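Local coordinates for periplasmic binding protein (Veillonella parvula, PDB 4MO9) that probably serves as the solute-binding component of a periplasmic uptake system, a TroA-like protein of the FepB type likely concerned with iron-chelate capture, at residues P21-I24 / R30-T33; P96-I101 / V112-D117; G220-G225 / K242-I247; D283-L288 / S361-M366. One frame throughout, in Å; residues are numbered along the deposited sequence.

Contact 1 (P21-I24 / R30-T33); sequences PIEI and RTVT
With CG of E23 anti to the backbone N (chi1 -159°) and chi1 of T31 (-62°) setting OG1 anti to the carbonyl carbon, which leaves its methyl CG2 opposite the backbone N, the two side chains meet diagonally across the hairpin. CG2 of T31 lies 3.5 Å from CG of E23 and 3.7 Å from OE2 of E23, so the threonine offers its methyl and not its hydroxyl to the stem and carboxylate of the glutamate. T33 stands on this same face, directly across from E23 in a non-hydrogen-bonded antiparallel pair. The backbones are tied at the neighbouring pair, I24 with V32, whose side chains share the other face. I24 N donates to V32 O at 2.7 Å, and V32 N returns a bond to I24 O, also at 2.7 Å; both are nearly straight. CA of T33 adds a C-H...O contact to I22 O at 3.3 Å, and I22 pairs onward with L34. The face of I24 and V32 packs on A163 and A167 of helix 154-168 and on I145 of strand 143-147. R30 NH1 forms a salt bridge with D26 and a hydrogen bond to T144 O. This is a two-stranded beta hairpin, amphipathic in its chemistry: aliphatic side chains press on the domain, while E23, T31 and T33 make a polar outer face suited to water.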
loop_
_atom_site.group_PDB
_atom_site.type_symbol
_atom_site.label_atom_id
_atom_site.label_comp_id
_atom_site.label_asym_id
_atom_site.label_seq_id
_atom_site.Cartn_x
_atom_site.Cartn_y
_atom_site.Cartn_z
ATOM N N PRO A 21 29.519 14.447 2.573
ATOM C CA PRO A 21 28.856 14.115 1.305
ATOM C C PRO A 21 28.299 12.699 1.381
ATOM O O PRO A 21 29.051 11.767 1.677
ATOM C CB PRO A 21 29.999 14.159 0.284
ATOM C CG PRO A 21 31.184 14.760 1.016
ATOM C CD PRO A 21 30.983 14.401 2.449
ATOM N N ILE A 22 27.005 12.539 1.121
ATOM C CA ILE A 22 26.357 11.241 1.258
ATOM C C ILE A 22 26.074 10.627 -0.108
ATOM O O ILE A 22 25.394 11.234 -0.944
ATOM C CB ILE A 22 25.033 11.371 2.019
ATOM C CG1 ILE A 22 25.263 12.091 3.354
ATOM C CG2 ILE A 22 24.397 9.999 2.221
ATOM C CD1 ILE A 22 23.976 12.506 4.055
ATOM N N GLU A 23 26.579 9.419 -0.334
ATOM C CA GLU A 23 26.340 8.757 -1.610
ATOM C C GLU A 23 25.255 7.705 -1.445
ATOM O O GLU A 23 25.400 6.758 -0.665
ATOM C CB GLU A 23 27.631 8.132 -2.151
ATOM C CG GLU A 23 27.607 7.883 -3.649
ATOM C CD GLU A 23 28.922 7.337 -4.187
ATOM O OE1 GLU A 23 29.181 6.126 -4.007
ATOM O OE2 GLU A 23 29.685 8.107 -4.799
ATOM N N ILE A 24 24.163 7.885 -2.181
ATOM C CA ILE A 24 23.008 7.005 -2.100
ATOM C C ILE A 24 22.846 6.249 -3.413
ATOM O O ILE A 24 23.011 6.827 -4.495
ATOM C CB ILE A 24 21.737 7.822 -1.820
ATOM C CG1 ILE A 24 21.851 8.497 -0.449
ATOM C CG2 ILE A 24 20.499 6.935 -1.870
ATOM C CD1 ILE A 24 21.282 9.889 -0.420
ATOM N N ARG A 30 20.962 4.173 -9.588
ATOM C CA ARG A 30 21.562 5.499 -9.768
ATOM C C ARG A 30 22.344 5.928 -8.538
ATOM O O ARG A 30 21.874 5.783 -7.394
ATOM C CB ARG A 30 20.504 6.564 -10.091
ATOM C CG ARG A 30 19.797 6.325 -11.414
ATOM C CD ARG A 30 18.581 7.246 -11.580
ATOM N NE ARG A 30 18.909 8.673 -11.614
ATOM C CZ ARG A 30 18.728 9.510 -10.594
ATOM N NH1 ARG A 30 18.262 9.067 -9.434
ATOM N NH2 ARG A 30 19.014 10.793 -10.730
ATOM N N THR A 31 23.540 6.452 -8.783
ATOM C CA THR A 31 24.360 7.000 -7.723
ATOM C C THR A 31 24.015 8.473 -7.509
ATOM O O THR A 31 24.288 9.333 -8.359
ATOM C CB THR A 31 25.853 6.847 -8.050
ATOM O OG1 THR A 31 26.169 5.448 -8.152
ATOM C CG2 THR A 31 26.692 7.465 -6.951
ATOM N N VAL A 32 23.420 8.762 -6.359
ATOM C CA VAL A 32 22.925 10.105 -6.068
ATOM C C VAL A 32 23.691 10.684 -4.877
ATOM O O VAL A 32 23.826 10.027 -3.840
ATOM C CB VAL A 32 21.410 10.057 -5.768
ATOM C CG1 VAL A 32 20.878 11.444 -5.452
ATOM C CG2 VAL A 32 20.649 9.461 -6.951
ATOM N N THR A 33 24.195 11.906 -5.015
ATOM C CA THR A 33 25.026 12.496 -3.975
ATOM C C THR A 33 24.370 13.706 -3.308
ATOM O O THR A 33 23.960 14.649 -4.001
ATOM C CB THR A 33 26.377 12.942 -4.553
ATOM O OG1 THR A 33 26.995 11.825 -5.210
ATOM C CG2 THR A 33 27.289 13.447 -3.440
#

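Contact 2 (P96-I101 / V112-D117); sequences PVVGTI and VALNPD
L114 reaches across to V98 and P96 with its two terminal methyls, one for each partner. The tight part is the pairing of CD1 of L114 with CG1 of V98 at 3.5 Å, closer than usual for two methyl carbons. On the other branch, CD2 of L114 rests against CB of P96 at 3.8 Å and reaches CG of the ring less closely, at 4.2 Å. The leucine fork follows from its torsions: CG stands anti to the carbonyl carbon (chi1 -64°), and CD1 then continues in an extended line (chi2 178°), leaving CD2 to branch off toward the proline. V98 is buried, and its side chain also touches V42 of strand 41-42 and Q110 and V111 of helix 108-112. P96, by contrast, lies at the exposed margin, and the proline ring forms the looser, solvent side of the contact. No hydrogen bond crosses between the segments; the union is purely apolar. Each backbone is held elsewhere: P96 and V98 pair with M70, while L114 O and N115 O both accept from the guanidinium group of R40. A type I turn from V112 to N115, closed by N115 N to V112 O at 3.0 Å, presents L114 as the chain leaves helix 108-112, and N115 takes a positive phi (46°) before the chain runs into strand 118-122. The contact thus packs a loop beside the parallel sheet against a helix-to-strand connection, within the alpha/beta architecture of the periplasmic binding protein fold.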
loop_
_atom_site.group_PDB
_atom_site.type_symbol
_atom_site.label_atom_id
_atom_site.label_comp_id
_atom_site.label_asym_id
_atom_site.label_seq_id
_atom_site.Cartn_x
_atom_site.Cartn_y
_atom_site.Cartn_z
ATOM N N PRO A 96 3.670 23.911 2.963
ATOM C CA PRO A 96 3.237 24.342 1.627
ATOM C C PRO A 96 2.822 23.158 0.758
ATOM O O PRO A 96 3.507 22.130 0.755
ATOM C CB PRO A 96 4.495 25.011 1.062
ATOM C CG PRO A 96 5.164 25.589 2.279
ATOM C CD PRO A 96 4.921 24.576 3.379
ATOM N N VAL A 97 1.704 23.295 0.053
ATOM C CA VAL A 97 1.158 22.217 -0.767
ATOM C C VAL A 97 1.762 22.248 -2.174
ATOM O O VAL A 97 1.974 23.334 -2.724
ATOM C CB VAL A 97 -0.382 22.336 -0.837
ATOM C CG1 VAL A 97 -0.969 21.385 -1.866
ATOM C CG2 VAL A 97 -0.997 22.071 0.534
ATOM N N VAL A 98 2.073 21.079 -2.743
ATOM C CA VAL A 98 2.537 21.000 -4.134
ATOM C C VAL A 98 1.624 20.102 -4.969
ATOM O O VAL A 98 0.929 19.233 -4.429
ATOM C CB VAL A 98 3.991 20.463 -4.256
ATOM C CG1 VAL A 98 4.962 21.395 -3.574
ATOM C CG2 VAL A 98 4.098 19.062 -3.655
ATOM N N GLY A 99 1.627 20.301 -6.286
ATOM C CA GLY A 99 0.826 19.459 -7.155
ATOM C C GLY A 99 1.376 18.044 -7.235
ATOM O O GLY A 99 2.383 17.717 -6.590
ATOM N N THR A 100 0.722 17.203 -8.032
ATOM C CA THR A 100 1.178 15.836 -8.239
ATOM C C THR A 100 1.612 15.641 -9.696
ATOM O O THR A 100 0.920 16.078 -10.615
ATOM C CB THR A 100 0.071 14.835 -7.831
ATOM O OG1 THR A 100 -0.081 14.869 -6.403
ATOM C CG2 THR A 100 0.428 13.423 -8.243
ATOM N N ILE A 101 2.772 15.016 -9.901
ATOM C CA ILE A 101 3.282 14.710 -11.242
ATOM C C ILE A 101 2.242 13.910 -12.016
ATOM O O ILE A 101 1.711 12.930 -11.495
ATOM C CB ILE A 101 4.574 13.855 -11.173
ATOM C CG1 ILE A 101 5.717 14.651 -10.547
ATOM C CG2 ILE A 101 4.985 13.355 -12.568
ATOM C CD1 ILE A 101 6.218 15.779 -11.436
ATOM N N VAL A 112 10.220 24.377 -7.319
ATOM C CA VAL A 112 11.570 24.958 -7.273
ATOM C C VAL A 112 11.633 26.106 -6.269
ATOM O O VAL A 112 12.646 26.306 -5.593
ATOM C CB VAL A 112 12.017 25.453 -8.672
ATOM C CG1 VAL A 112 13.335 26.220 -8.602
ATOM C CG2 VAL A 112 12.143 24.277 -9.631
ATOM N N ALA A 113 10.537 26.845 -6.157
ATOM C CA ALA A 113 10.471 27.999 -5.269
ATOM C C ALA A 113 10.482 27.610 -3.790
ATOM O O ALA A 113 10.643 28.468 -2.921
ATOM C CB ALA A 113 9.247 28.821 -5.586
ATOM N N LEU A 114 10.304 26.325 -3.506
ATOM C CA LEU A 114 10.368 25.831 -2.137
ATOM C C LEU A 114 11.806 25.506 -1.711
ATOM O O LEU A 114 12.040 25.085 -0.571
ATOM C CB LEU A 114 9.505 24.581 -1.998
ATOM C CG LEU A 114 8.003 24.753 -2.224
ATOM C CD1 LEU A 114 7.337 23.412 -2.084
ATOM C CD2 LEU A 114 7.400 25.727 -1.234
ATOM N N ASN A 115 12.754 25.708 -2.627
ATOM C CA ASN A 115 14.153 25.325 -2.412
ATOM C C ASN A 115 14.352 23.931 -1.825
ATOM O O ASN A 115 15.054 23.772 -0.828
ATOM C CB ASN A 115 14.854 26.375 -1.556
ATOM C CG ASN A 115 14.935 27.705 -2.257
ATOM O OD1 ASN A 115 15.338 27.774 -3.421
ATOM N ND2 ASN A 115 14.530 28.769 -1.571
ATOM N N PRO A 116 13.748 22.911 -2.457
ATOM C CA PRO A 116 13.852 21.578 -1.863
ATOM C C PRO A 116 15.223 20.999 -2.131
ATOM O O PRO A 116 15.945 21.539 -2.985
ATOM C CB PRO A 116 12.801 20.779 -2.625
ATOM C CG PRO A 116 12.737 21.423 -3.977
ATOM C CD PRO A 116 13.113 22.880 -3.792
ATOM N N ASP A 117 15.592 19.936 -1.420
ATOM C CA ASP A 117 16.881 19.310 -1.681
ATOM C C ASP A 117 16.736 17.950 -2.350
ATOM O O ASP A 117 17.594 17.556 -3.144
ATOM C CB ASP A 117 17.794 19.262 -0.437
ATOM C CG ASP A 117 17.069 18.823 0.832
ATOM O OD1 ASP A 117 15.979 18.205 0.742
ATOM O OD2 ASP A 117 17.612 19.086 1.938
#

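Contact 3 (G220-G225 / K242-I247); sequences GNYSWG and KKSSPI
The aliphatic stem of K243 lies over one face of the Y222 ring, with CG 3.6 Å from the ring centroid and only 12° off the normal, a clear CH-pi contact. CE of K243 passes farther out, 4.0 Å from CE1 of Y222, as the lysine chain crosses the ring obliquely. Along the CD2–CE2 side of the ring, CD2 of Y222 comes to 3.4 Å from the backbone O of K243, and CE2 of Y222 meets CB of S244 at a slant, 3.6 Å away. Y222 reaches this place with CG anti to the backbone N (chi1 176°). CB of S223 lies against the opposite ring face, offset toward the rim. Further out, S244 OG is hydrogen-bonded to S217 O, and backbone bonds of K243 with S219 and S245 with S217 hold 242-247 beside the chain that leads into 220-225. W224, whose NE1 bonds H315 ND1, begins the helix just beyond. The contact lies at the surface, joining the turn that leads into helix 224-230 to the loop running from strand 234-235 to helix 249-255.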
loop_
_atom_site.group_PDB
_atom_site.type_symbol
_atom_site.label_atom_id
_atom_site.label_comp_id
_atom_site.label_asym_id
_atom_site.label_seq_id
_atom_site.Cartn_x
_atom_site.Cartn_y
_atom_site.Cartn_z
ATOM N N GLY A 220 -3.006 -12.539 -12.550
ATOM C CA GLY A 220 -2.192 -13.230 -11.565
ATOM C C GLY A 220 -0.854 -12.568 -11.285
ATOM O O GLY A 220 -0.121 -12.991 -10.374
ATOM N N ASN A 221 -0.524 -11.532 -12.055
ATOM C CA ASN A 221 0.756 -10.840 -11.875
ATOM C C ASN A 221 0.659 -9.321 -11.699
ATOM O O ASN A 221 1.625 -8.606 -11.949
ATOM C CB ASN A 221 1.725 -11.169 -13.020
ATOM C CG ASN A 221 1.282 -10.579 -14.352
ATOM O OD1 ASN A 221 0.272 -9.872 -14.435
ATOM N ND2 ASN A 221 2.047 -10.862 -15.407
ATOM N N TYR A 222 -0.499 -8.822 -11.279
ATOM C CA TYR A 222 -0.628 -7.390 -11.025
ATOM C C TYR A 222 -1.285 -7.111 -9.678
ATOM O O TYR A 222 -2.358 -7.654 -9.394
ATOM C CB TYR A 222 -1.436 -6.706 -12.131
ATOM C CG TYR A 222 -1.665 -5.242 -11.842
ATOM C CD1 TYR A 222 -0.616 -4.333 -11.899
ATOM C CD2 TYR A 222 -2.921 -4.769 -11.500
ATOM C CE1 TYR A 222 -0.815 -2.992 -11.623
ATOM C CE2 TYR A 222 -3.133 -3.433 -11.225
ATOM C CZ TYR A 222 -2.077 -2.547 -11.288
ATOM O OH TYR A 222 -2.290 -1.213 -11.011
ATOM N N SER A 223 -0.633 -6.279 -8.859
ATOM C CA SER A 223 -1.232 -5.765 -7.624
ATOM C C SER A 223 -1.690 -6.912 -6.717
ATOM O O SER A 223 -0.925 -7.847 -6.484
ATOM C CB SER A 223 -2.396 -4.821 -7.966
ATOM O OG SER A 223 -2.941 -4.222 -6.801
ATOM N N TRP A 224 -2.932 -6.853 -6.222
ATOM C CA TRP A 224 -3.456 -7.911 -5.353
ATOM C C TRP A 224 -3.316 -9.303 -5.985
ATOM O O TRP A 224 -3.128 -10.306 -5.275
ATOM C CB TRP A 224 -4.939 -7.657 -4.990
ATOM C CG TRP A 224 -5.094 -6.617 -3.927
ATOM C CD1 TRP A 224 -5.418 -5.300 -4.103
ATOM C CD2 TRP A 224 -4.879 -6.794 -2.521
ATOM N NE1 TRP A 224 -5.430 -4.647 -2.886
ATOM C CE2 TRP A 224 -5.103 -5.543 -1.899
ATOM C CE3 TRP A 224 -4.521 -7.888 -1.726
ATOM C CZ2 TRP A 224 -4.991 -5.362 -0.516
ATOM C CZ3 TRP A 224 -4.410 -7.714 -0.359
ATOM C CH2 TRP A 224 -4.641 -6.457 0.236
ATOM N N GLY A 225 -3.429 -9.375 -7.304
ATOM C CA GLY A 225 -3.289 -10.654 -7.981
ATOM C C GLY A 225 -1.864 -11.184 -7.896
ATOM O O GLY A 225 -1.650 -12.393 -7.767
ATOM N N LYS A 242 -6.517 -8.776 -17.871
ATOM C CA LYS A 242 -5.159 -8.449 -18.297
ATOM C C LYS A 242 -4.335 -7.812 -17.176
ATOM O O LYS A 242 -3.193 -8.213 -16.931
ATOM C CB LYS A 242 -5.172 -7.541 -19.535
ATOM C CG LYS A 242 -6.035 -6.285 -19.411
ATOM C CD LYS A 242 -5.558 -5.196 -20.369
ATOM C CE LYS A 242 -4.075 -4.913 -20.171
ATOM N NZ LYS A 242 -3.646 -3.661 -20.848
ATOM N N LYS A 243 -4.923 -6.827 -16.500
ATOM C CA LYS A 243 -4.243 -6.086 -15.437
ATOM C C LYS A 243 -5.176 -5.928 -14.236
ATOM O O LYS A 243 -5.096 -6.695 -13.270
ATOM C CB LYS A 243 -3.808 -4.715 -15.954
ATOM C CG LYS A 243 -2.942 -3.926 -14.986
ATOM C CD LYS A 243 -2.648 -2.527 -15.518
ATOM C CE LYS A 243 -1.156 -2.232 -15.500
ATOM N NZ LYS A 243 -0.859 -0.767 -15.467
ATOM N N SER A 244 -6.063 -4.937 -14.307
ATOM C CA SER A 244 -7.104 -4.762 -13.298
ATOM C C SER A 244 -8.349 -4.138 -13.918
ATOM O O SER A 244 -8.365 -2.953 -14.260
ATOM C CB SER A 244 -6.611 -3.910 -12.131
ATOM O OG SER A 244 -7.533 -3.949 -11.056
ATOM N N SER A 245 -9.391 -4.950 -14.060
ATOM C CA SER A 245 -10.649 -4.515 -14.639
ATOM C C SER A 245 -11.712 -5.447 -14.079
ATOM O O SER A 245 -11.385 -6.512 -13.551
ATOM C CB SER A 245 -10.599 -4.623 -16.160
ATOM O OG SER A 245 -10.403 -5.968 -16.556
ATOM N N PRO A 246 -12.985 -5.054 -14.168
ATOM C CA PRO A 246 -13.945 -5.959 -13.527
ATOM C C PRO A 246 -14.252 -7.204 -14.359
ATOM O O PRO A 246 -14.161 -7.175 -15.590
ATOM C CB PRO A 246 -15.188 -5.088 -13.337
ATOM C CG PRO A 246 -15.046 -3.975 -14.331
ATOM C CD PRO A 246 -13.578 -3.761 -14.555
ATOM N N ILE A 247 -14.589 -8.291 -13.670
ATOM C CA ILE A 247 -14.926 -9.562 -14.303
ATOM C C ILE A 247 -16.442 -9.626 -14.528
ATOM O O ILE A 247 -17.196 -8.882 -13.901
ATOM C CB ILE A 247 -14.475 -10.743 -13.402
ATOM C CG1 ILE A 247 -14.432 -12.059 -14.177
ATOM C CG2 ILE A 247 -15.380 -10.874 -12.185
ATOM C CD1 ILE A 247 -13.682 -11.971 -15.485
#

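Contact 4 (D283-L288 / S361-M366); sequences DSSQAL and SGIWFM
The backbones approach to 7.6 Å between CA of S285, in helix 282-295, and CA of M366, in strand 365-367, leaving the gap to be bridged by side chains. Selenomethionine M366 does this almost alone. CG lies anti to the backbone N (chi1 157°), and bends at chi2 and chi3 set the selenium against the helix: SE is 3.5 Å from the carbonyl carbon of S285 and 3.6 Å from CB of S285. Its terminal methyl turns to Q286, where CE of M366 lies 3.1 Å from NE2 of Q286, short enough that the exact placing of the methyl is doubtful. The bent glutamine chain runs at a slant past the selenium, CG of Q286 lying 3.9 Å from SE of M366. The polar groups find partners outside the contact: Q286 NE2 donates to H367 O, Q286 OE1 accepts from N369 N, and S285 OG bonds R275 O. I363 contributes a looser touch, CG2 at 4.4 Å from S285 OG. The helix thus packs beside strand 365-367, an outermost strand of the mixed sheet, which runs antiparallel to strand 310-313; M366 also touches E282 and L289 of the helix and S312 of that neighbouring strand.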
loop_
_atom_site.group_PDB
_atom_site.type_symbol
_atom_site.label_atom_id
_atom_site.label_comp_id
_atom_site.label_asym_id
_atom_site.label_seq_id
_atom_site.Cartn_x
_atom_site.Cartn_y
_atom_site.Cartn_z
ATOM N N ASP A 283 -18.699 -3.900 13.581
ATOM C CA ASP A 283 -20.084 -4.186 13.190
ATOM C C ASP A 283 -20.410 -3.714 11.776
ATOM O O ASP A 283 -21.042 -4.435 10.998
ATOM C CB ASP A 283 -21.078 -3.572 14.185
ATOM C CG ASP A 283 -21.110 -4.311 15.505
ATOM O OD1 ASP A 283 -20.524 -5.410 15.573
ATOM O OD2 ASP A 283 -21.717 -3.802 16.469
ATOM N N SER A 284 -19.985 -2.496 11.454
ATOM C CA SER A 284 -20.217 -1.920 10.132
ATOM C C SER A 284 -19.492 -2.709 9.044
ATOM O O SER A 284 -20.087 -3.073 8.031
ATOM C CB SER A 284 -19.776 -0.452 10.112
ATOM O OG SER A 284 -19.719 0.051 8.794
ATOM N N SER A 285 -18.208 -2.979 9.258
ATOM C CA SER A 285 -17.438 -3.747 8.290
ATOM C C SER A 285 -18.024 -5.143 8.055
ATOM O O SER A 285 -18.008 -5.638 6.929
ATOM C CB SER A 285 -15.971 -3.826 8.707
ATOM O OG SER A 285 -15.358 -2.545 8.603
ATOM N N GLN A 286 -18.545 -5.771 9.106
ATOM C CA GLN A 286 -19.210 -7.066 8.965
ATOM C C GLN A 286 -20.462 -6.965 8.095
ATOM O O GLN A 286 -20.704 -7.801 7.216
ATOM C CB GLN A 286 -19.596 -7.634 10.339
ATOM C CG GLN A 286 -18.433 -8.265 11.107
ATOM C CD GLN A 286 -17.974 -9.594 10.514
ATOM O OE1 GLN A 286 -18.694 -10.230 9.739
ATOM N NE2 GLN A 286 -16.772 -10.022 10.887
ATOM N N ALA A 287 -21.273 -5.945 8.351
ATOM C CA ALA A 287 -22.511 -5.777 7.608
ATOM C C ALA A 287 -22.243 -5.436 6.142
ATOM O O ALA A 287 -22.927 -5.944 5.254
ATOM C CB ALA A 287 -23.389 -4.722 8.264
ATOM N N LEU A 288 -21.258 -4.571 5.889
ATOM C CA LEU A 288 -20.903 -4.205 4.523
ATOM C C LEU A 288 -20.386 -5.414 3.728
ATOM O O LEU A 288 -20.752 -5.596 2.561
ATOM C CB LEU A 288 -19.883 -3.057 4.509
ATOM C CG LEU A 288 -20.423 -1.701 4.989
ATOM C CD1 LEU A 288 -19.264 -0.785 5.351
ATOM C CD2 LEU A 288 -21.298 -1.036 3.939
ATOM N N SER A 361 -5.129 2.543 15.136
ATOM C CA SER A 361 -6.541 2.235 15.409
ATOM C C SER A 361 -7.259 1.880 14.103
ATOM O O SER A 361 -6.634 1.823 13.042
ATOM C CB SER A 361 -7.262 3.392 16.100
ATOM O OG SER A 361 -7.442 4.465 15.204
ATOM N N GLY A 362 -8.561 1.626 14.180
ATOM C CA GLY A 362 -9.331 1.290 12.994
ATOM C C GLY A 362 -9.332 -0.200 12.690
ATOM O O GLY A 362 -8.857 -1.000 13.502
ATOM N N ILE A 363 -9.856 -0.568 11.520
ATOM C CA ILE A 363 -10.031 -1.971 11.129
ATOM C C ILE A 363 -9.425 -2.186 9.743
ATOM O O ILE A 363 -9.762 -1.466 8.802
ATOM C CB ILE A 363 -11.530 -2.346 11.071
ATOM C CG1 ILE A 363 -12.249 -1.943 12.366
ATOM C CG2 ILE A 363 -11.708 -3.832 10.742
ATOM C CD1 ILE A 363 -11.980 -2.858 13.534
ATOM N N TRP A 364 -8.554 -3.185 9.611
ATOM C CA TRP A 364 -7.715 -3.314 8.417
ATOM C C TRP A 364 -7.841 -4.677 7.758
ATOM O O TRP A 364 -7.447 -4.857 6.604
ATOM C CB TRP A 364 -6.249 -3.018 8.789
ATOM C CG TRP A 364 -6.131 -1.669 9.400
ATOM C CD1 TRP A 364 -6.279 -1.344 10.724
ATOM C CD2 TRP A 364 -5.904 -0.437 8.702
ATOM N NE1 TRP A 364 -6.133 0.023 10.892
ATOM C CE2 TRP A 364 -5.908 0.599 9.666
ATOM C CE3 TRP A 364 -5.693 -0.107 7.361
ATOM C CZ2 TRP A 364 -5.700 1.942 9.322
ATOM C CZ3 TRP A 364 -5.492 1.222 7.022
ATOM C CH2 TRP A 364 -5.498 2.231 7.997
ATOM N N PHE A 365 -8.401 -5.627 8.502
ATOM C CA PHE A 365 -8.584 -6.990 8.020
ATOM C C PHE A 365 -9.902 -7.501 8.564
ATOM O O PHE A 365 -10.381 -7.024 9.604
ATOM C CB PHE A 365 -7.449 -7.891 8.505
ATOM C CG PHE A 365 -6.083 -7.457 8.034
ATOM C CD1 PHE A 365 -5.714 -7.601 6.697
ATOM C CD2 PHE A 365 -5.165 -6.914 8.927
ATOM C CE1 PHE A 365 -4.453 -7.202 6.257
ATOM C CE2 PHE A 365 -3.897 -6.523 8.494
ATOM C CZ PHE A 365 -3.545 -6.670 7.160
HETATM N N MSE A 366 -10.495 -8.473 7.883
HETATM C CA MSE A 366 -11.830 -8.895 8.276
HETATM C C MSE A 366 -12.184 -10.257 7.729
HETATM O O MSE A 366 -11.913 -10.563 6.567
HETATM C CB MSE A 366 -12.863 -7.869 7.815
HETATM C CG MSE A 366 -14.251 -8.431 7.680
HETATM SE SE MSE A 366 -15.471 -7.411 8.751
HETATM C CE MSE A 366 -14.632 -7.774 10.482
#

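How the contacts relate
The four contacts follow one another along the chain and none touches another. Contacts 1 and 2 lie on the same side of the chain's centre, their own centres about 21 Å apart; the hairpin of contact 1 packs on strand 143-147, in the same four-stranded parallel sheet that contact 2 borders. Contacts 3 and 4 belong with the mixed sheet, with centres about 24 Å apart and nearest atoms about 6 Å apart. Trimethylamine oxide, held by W45, A48, S73 and R78, lies about 9 Å from the side chain of Y222 in contact 3 and about 12 Å from that of V98 in contact 2. Contacts 1 and 4 are farthest apart, about 44 Å between centres.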